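PDB 5C3Q: thymine dioxygenase, which binds thymine and 2-oxoglutarate beside a metal ion and, as a thymine-7-hydroxylase, probably oxidises the methyl group of thymine as an iron-dependent dioxygenase. Local coordinates for residues 125-128 / 129-132; 152-155 / 156-160. All coordinates share one frame; numbering follows the deposited sequence.

Contact 1 of 2, residues 125-128 / 129-132; sequences IGRE and DEPG
Arg127 folds its long side chain back over the two residues at the far end of a type I beta turn that runs from Arg127 to Glu130. CG sits between the backbone N and the carbonyl carbon (chi1 65°), and from there the chain is extended as far as NE, which carries the guanidinium across the turn. Its NH1 donates to Asp129 OD1 at 3.2 Å, making the hydrogen bond of a salt bridge. The bond is moderately straight, 156° at the hydrogen, and lies close to the guanidinium plane, but it reaches the oxygen from above the carboxylate, 67° out of that plane. The guanidinium and carboxylate planes are nearly perpendicular. The tight part lies beneath one guanidinium face, where Glu130 CA comes within 3.5 Å of NH1 and Glu130 CG within 3.8 Å of NH2. The Glu130 carboxylate is stacked and nearly parallel to the guanidinium, yet its OE2 stays 4.6 Å from NH2, so any attraction there is probably an electrostatic one at a distance. The loose side is the solvent side: Asp129 and Pro131 are exposed, and Pro131 CD lies 4.3 Å from Arg127 NH2. A water bridges two carbonyls of the turn, donating to Glu128 O at 3.0 Å and to Glu130 O at 2.7 Å. From other parts of the chain, Asp188 forms a salt bridge with Arg127 NE and Arg90 reaches both Glu130 OE1 and Arg127 O; Trp137 NE1 and Asn135 ND2, which donate to Glu128 OE1, belong to the later part of this same loop. The turn lies just past the end of strand 121-125, in the loop leading to helix 147-173; Ile125, closing the strand, touches Met151 of that helix.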
ATOM      1  N   ILE A 125      -2.295  12.001   0.954  1.00 24.08           N
ATOM      2  CA  ILE A 125      -1.631  12.970   1.809  1.00 25.07           C
ATOM      3  C   ILE A 125      -0.143  12.640   1.835  1.00 24.88           C
ATOM      4  O   ILE A 125       0.227  11.494   2.085  1.00 23.84           O
ATOM      5  CB  ILE A 125      -2.191  12.883   3.249  1.00 25.63           C
ATOM      6  CG1 ILE A 125      -3.661  13.307   3.282  1.00 26.77           C
ATOM      7  CG2 ILE A 125      -1.379  13.737   4.210  1.00 26.36           C
ATOM      8  CD1 ILE A 125      -4.449  12.673   4.414  1.00 27.09           C
ATOM      9  N   GLY A 126       0.699  13.638   1.567  1.00 25.43           N
ATOM     10  CA  GLY A 126       2.155  13.491   1.668  1.00 25.76           C
ATOM     11  C   GLY A 126       2.645  14.153   2.938  1.00 26.90           C
ATOM     12  O   GLY A 126       1.841  14.660   3.720  1.00 27.38           O
ATOM     13  N   ARG A 127       3.956  14.158   3.161  1.00 27.79           N
ATOM     14  CA  ARG A 127       4.494  14.860   4.323  1.00 29.22           C
ATOM     15  C   ARG A 127       4.268  16.363   4.169  1.00 30.01           C
ATOM     16  O   ARG A 127       4.407  16.912   3.079  1.00 29.52           O
ATOM     17  CB  ARG A 127       5.968  14.541   4.579  1.00 29.62           C
ATOM     18  CG  ARG A 127       6.942  14.998   3.515  1.00 30.24           C
ATOM     19  CD  ARG A 127       8.364  14.842   4.020  1.00 30.87           C
ATOM     20  NE  ARG A 127       9.332  15.058   2.948  1.00 31.27           N
ATOM     21  CZ  ARG A 127      10.081  16.147   2.784  1.00 32.12           C
ATOM     22  NH1 ARG A 127      10.013  17.170   3.628  1.00 33.01           N
ATOM     23  NH2 ARG A 127      10.924  16.203   1.759  1.00 32.72           N
ATOM     24  N   GLU A 128       3.913  17.001   5.277  1.00 31.61           N
ATOM     25  CA  GLU A 128       3.495  18.399   5.297  1.00 33.28           C
ATOM     26  C   GLU A 128       4.518  19.386   4.757  1.00 33.80           C
ATOM     27  O   GLU A 128       4.150  20.367   4.111  1.00 35.20           O
ATOM     28  CB  GLU A 128       3.146  18.812   6.728  1.00 35.04           C
ATOM     29  CG  GLU A 128       1.768  18.372   7.178  1.00 36.02           C
ATOM     30  CD  GLU A 128       0.675  19.309   6.697  1.00 37.11           C
ATOM     31  OE1 GLU A 128       0.387  19.326   5.480  1.00 37.41           O
ATOM     32  OE2 GLU A 128       0.089  20.019   7.544  1.00 38.86           O
ATOM     33  N   ASP A 129       5.791  19.139   5.039  1.00 33.30           N
ATOM     34  CA  ASP A 129       6.830  20.146   4.822  1.00 33.55           C
ATOM     35  C   ASP A 129       7.732  19.851   3.622  1.00 32.56           C
ATOM     36  O   ASP A 129       8.886  20.277   3.592  1.00 32.51           O
ATOM     37  CB  ASP A 129       7.665  20.320   6.100  1.00 34.54           C
ATOM     38  CG  ASP A 129       8.430  19.064   6.488  1.00 34.63           C
ATOM     39  OD1 ASP A 129       8.094  17.961   5.998  1.00 34.24           O
ATOM     40  OD2 ASP A 129       9.375  19.185   7.294  1.00 35.93           O
ATOM     41  N   GLU A 130       7.211  19.131   2.630  1.00 31.51           N
ATOM     42  CA  GLU A 130       7.968  18.913   1.404  1.00 31.31           C
ATOM     43  C   GLU A 130       7.945  20.194   0.577  1.00 31.47           C
ATOM     44  O   GLU A 130       6.868  20.654   0.198  1.00 30.82           O
ATOM     45  CB  GLU A 130       7.409  17.760   0.580  1.00 31.00           C
ATOM     46  CG  GLU A 130       8.257  17.490  -0.653  1.00 31.52           C
ATOM     47  CD  GLU A 130       7.872  16.230  -1.389  1.00 30.92           C
ATOM     48  OE1 GLU A 130       6.790  15.675  -1.120  1.00 30.73           O
ATOM     49  OE2 GLU A 130       8.662  15.803  -2.252  1.00 32.20           O
ATOM     50  N   PRO A 131       9.129  20.771   0.293  1.00 31.97           N
ATOM     51  CA  PRO A 131       9.199  21.975  -0.532  1.00 32.94           C
ATOM     52  C   PRO A 131       8.449  21.829  -1.855  1.00 32.24           C
ATOM     53  O   PRO A 131       8.635  20.839  -2.566  1.00 31.52           O
ATOM     54  CB  PRO A 131      10.699  22.136  -0.792  1.00 33.61           C
ATOM     55  CG  PRO A 131      11.359  21.483   0.370  1.00 33.67           C
ATOM     56  CD  PRO A 131      10.469  20.326   0.726  1.00 32.69           C
ATOM     57  N   GLY A 132       7.585  22.797  -2.151  1.00 32.12           N
ATOM     58  CA  GLY A 132       6.915  22.880  -3.446  1.00 32.10           C
ATOM     59  C   GLY A 132       5.691  21.999  -3.641  1.00 31.24           C
ATOM     60  O   GLY A 132       5.048  22.082  -4.682  1.00 30.78           O
TER
HETATM   61  O   HOH W   1       4.904  21.866   1.651  1.00 42.37           O

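Contact 2 of 2, residues 152-155 / 156-160; sequences NNFF and DQCKA
Cys158 sets its sulfur over one face of the Phe154 ring, a sulfur-aromatic contact between residues one helical turn apart. SG lies 3.7 Å from the ring centroid and 21° off the normal, displaced toward the rim, where CE2 and CZ of Phe154 are each 3.5 Å away. The fit arises because Phe154 swings its ring out anti to its own N, while Cys158 holds SG anti to its carbonyl carbon, on the side facing back down the helix. A second i/i+4 pair is polar: Gln157 NE2 donates to Asn153 OD1 at 2.8 Å. Asn153 OD1 lies close to the Gln157 amide plane, but the donor stands 45° above the Asn153 carbonyl plane, so no lone pair is addressed squarely. The two amide planes are well inclined to each other. Gln157 reaches back with CG anti to the carbonyl carbon (chi1 -68°), its chain extended beyond and CG resting 3.4 Å from Asn153 O. An alanine here would remove the amide and is likely to leave Asn153 OD1 without this donor and its side chain freer to turn. Exposed Asp156 sets OD1 at the edge of the buried Phe155 ring, 3.6 Å from its CD1. The backbone keeps regular helical bonds from Asp156 N, Gln157 N, Cys158 N and Lys159 N to the carbonyls four residues earlier. Phe154 and Phe155 each meet a further ring edge-to-face, Phe226 and Tyr293 respectively, and Phe59 of helix 57-71 touches Asn153, Phe154 and Gln157. The helix is amphipathic and lays its aromatic side on strands 190-200 and 284-295 of the double-stranded beta-helix fold, as in 2-oxoglutarate oxygenases.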
ATOM      1  N   ASN A 152      -2.255  13.830   9.995  1.00 29.06           N
ATOM      2  CA  ASN A 152      -0.831  14.122  10.203  1.00 29.41           C
ATOM      3  C   ASN A 152      -0.231  13.270  11.320  1.00 29.12           C
ATOM      4  O   ASN A 152       0.896  12.787  11.200  1.00 28.74           O
ATOM      5  CB  ASN A 152      -0.613  15.609  10.497  1.00 30.30           C
ATOM      6  CG  ASN A 152      -0.642  16.459   9.243  1.00 30.85           C
ATOM      7  OD1 ASN A 152      -0.450  15.962   8.135  1.00 30.12           O
ATOM      8  ND2 ASN A 152      -0.875  17.753   9.414  1.00 32.01           N
ATOM      9  N   ASN A 153      -0.989  13.096  12.399  1.00 29.55           N
ATOM     10  CA  ASN A 153      -0.602  12.202  13.492  1.00 29.62           C
ATOM     11  C   ASN A 153      -0.430  10.780  12.970  1.00 28.07           C
ATOM     12  O   ASN A 153       0.597  10.145  13.202  1.00 27.74           O
ATOM     13  CB  ASN A 153      -1.665  12.239  14.599  1.00 31.42           C
ATOM     14  CG  ASN A 153      -1.251  11.485  15.850  1.00 32.76           C
ATOM     15  OD1 ASN A 153      -0.191  10.863  15.909  1.00 34.44           O
ATOM     16  ND2 ASN A 153      -2.095  11.540  16.868  1.00 34.26           N
ATOM     17  N   PHE A 154      -1.426  10.294  12.237  1.00 26.95           N
ATOM     18  CA  PHE A 154      -1.362   8.955  11.651  1.00 25.86           C
ATOM     19  C   PHE A 154      -0.183   8.814  10.688  1.00 25.17           C
ATOM     20  O   PHE A 154       0.526   7.809  10.722  1.00 25.23           O
ATOM     21  CB  PHE A 154      -2.671   8.615  10.940  1.00 25.46           C
ATOM     22  CG  PHE A 154      -2.782   7.172  10.537  1.00 24.93           C
ATOM     23  CD1 PHE A 154      -2.885   6.176  11.499  1.00 25.04           C
ATOM     24  CD2 PHE A 154      -2.794   6.810   9.199  1.00 24.25           C
ATOM     25  CE1 PHE A 154      -2.991   4.846  11.134  1.00 24.70           C
ATOM     26  CE2 PHE A 154      -2.900   5.481   8.826  1.00 24.14           C
ATOM     27  CZ  PHE A 154      -3.002   4.498   9.796  1.00 24.18           C
ATOM     28  N   PHE A 155       0.033   9.826   9.852  1.00 25.08           N
ATOM     29  CA  PHE A 155       1.166   9.838   8.915  1.00 24.89           C
ATOM     30  C   PHE A 155       2.498   9.595   9.639  1.00 25.68           C
ATOM     31  O   PHE A 155       3.293   8.752   9.218  1.00 25.24           O
ATOM     32  CB  PHE A 155       1.209  11.169   8.143  1.00 24.63           C
ATOM     33  CG  PHE A 155       2.236  11.211   7.038  1.00 23.83           C
ATOM     34  CD1 PHE A 155       3.570  11.474   7.317  1.00 23.95           C
ATOM     35  CD2 PHE A 155       1.864  11.005   5.719  1.00 23.24           C
ATOM     36  CE1 PHE A 155       4.516  11.514   6.303  1.00 23.68           C
ATOM     37  CE2 PHE A 155       2.803  11.044   4.701  1.00 22.87           C
ATOM     38  CZ  PHE A 155       4.130  11.301   4.992  1.00 22.99           C
ATOM     39  N   ASP A 156       2.725  10.328  10.726  1.00 26.79           N
ATOM     40  CA  ASP A 156       3.979  10.233  11.492  1.00 28.11           C
ATOM     41  C   ASP A 156       4.137   8.901  12.236  1.00 27.57           C
ATOM     42  O   ASP A 156       5.245   8.383  12.354  1.00 26.68           O
ATOM     43  CB  ASP A 156       4.109  11.412  12.464  1.00 29.69           C
ATOM     44  CG  ASP A 156       4.326  12.740  11.745  1.00 31.38           C
ATOM     45  OD1 ASP A 156       4.696  12.721  10.548  1.00 32.56           O
ATOM     46  OD2 ASP A 156       4.132  13.804  12.370  1.00 33.14           O
ATOM     47  N   GLN A 157       3.033   8.339  12.716  1.00 27.35           N
ATOM     48  CA  GLN A 157       3.073   7.018  13.349  1.00 27.14           C
ATOM     49  C   GLN A 157       3.366   5.897  12.342  1.00 25.80           C
ATOM     50  O   GLN A 157       4.088   4.953  12.661  1.00 24.57           O
ATOM     51  CB  GLN A 157       1.775   6.746  14.100  1.00 27.90           C
ATOM     52  CG  GLN A 157       1.607   7.648  15.311  1.00 29.30           C
ATOM     53  CD  GLN A 157       0.449   7.235  16.195  1.00 30.37           C
ATOM     54  OE1 GLN A 157       0.238   6.047  16.451  1.00 30.96           O
ATOM     55  NE2 GLN A 157      -0.307   8.215  16.675  1.00 31.36           N
ATOM     56  N   CYS A 158       2.816   6.005  11.134  1.00 24.89           N
ATOM     57  CA  CYS A 158       3.131   5.060  10.058  1.00 24.17           C
ATOM     58  C   CYS A 158       4.565   5.248   9.563  1.00 24.08           C
ATOM     59  O   CYS A 158       5.239   4.278   9.210  1.00 23.76           O
ATOM     60  CB  CYS A 158       2.161   5.212   8.882  1.00 24.04           C
ATOM     61  SG  CYS A 158       0.476   4.646   9.208  1.00 23.69           S
ATOM     62  N   LYS A 159       5.018   6.498   9.522  1.00 24.30           N
ATOM     63  CA  LYS A 159       6.410   6.819   9.196  1.00 24.90           C
ATOM     64  C   LYS A 159       7.361   6.132  10.178  1.00 24.66           C
ATOM     65  O   LYS A 159       8.387   5.583   9.778  1.00 23.98           O
ATOM     66  CB  LYS A 159       6.612   8.342   9.221  1.00 26.37           C
ATOM     67  CG  LYS A 159       8.050   8.836   9.213  1.00 27.67           C
ATOM     68  CD  LYS A 159       8.074  10.352   9.368  1.00 28.89           C
ATOM     69  CE  LYS A 159       9.461  10.877   9.673  1.00 30.24           C
ATOM     70  NZ  LYS A 159       9.429  12.342   9.956  1.00 31.23           N
ATOM     71  N   ALA A 160       7.005   6.161  11.460  1.00 24.92           N
ATOM     72  CA  ALA A 160       7.787   5.482  12.497  1.00 25.32           C
ATOM     73  C   ALA A 160       7.769   3.959  12.315  1.00 24.83           C
ATOM     74  O   ALA A 160       8.795   3.306  12.474  1.00 25.45           O
ATOM     75  CB  ALA A 160       7.282   5.862  13.881  1.00 25.76           C
TER

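How the contacts relate
Contact 1 is a surface turn of charged side chains, held by salt bridges and a bridging water; contact 2 is part of a helix, partly buried, with aromatic and sulfur packing inward and amides and a carboxylate nearer solvent. In series along the chain, they share no element, but the loop of 125-132 lies against helix 147-173. Glu128 OE2 and Asn152 ND2, 3.1 Å apart, form a probable hydrogen bond, while Phe155 CZ approaches Arg127 N to 3.4 Å and its ring also packs on Gly126. Phe155 is thus shared, its buried ring packing on the backbone that leads into the polar turn.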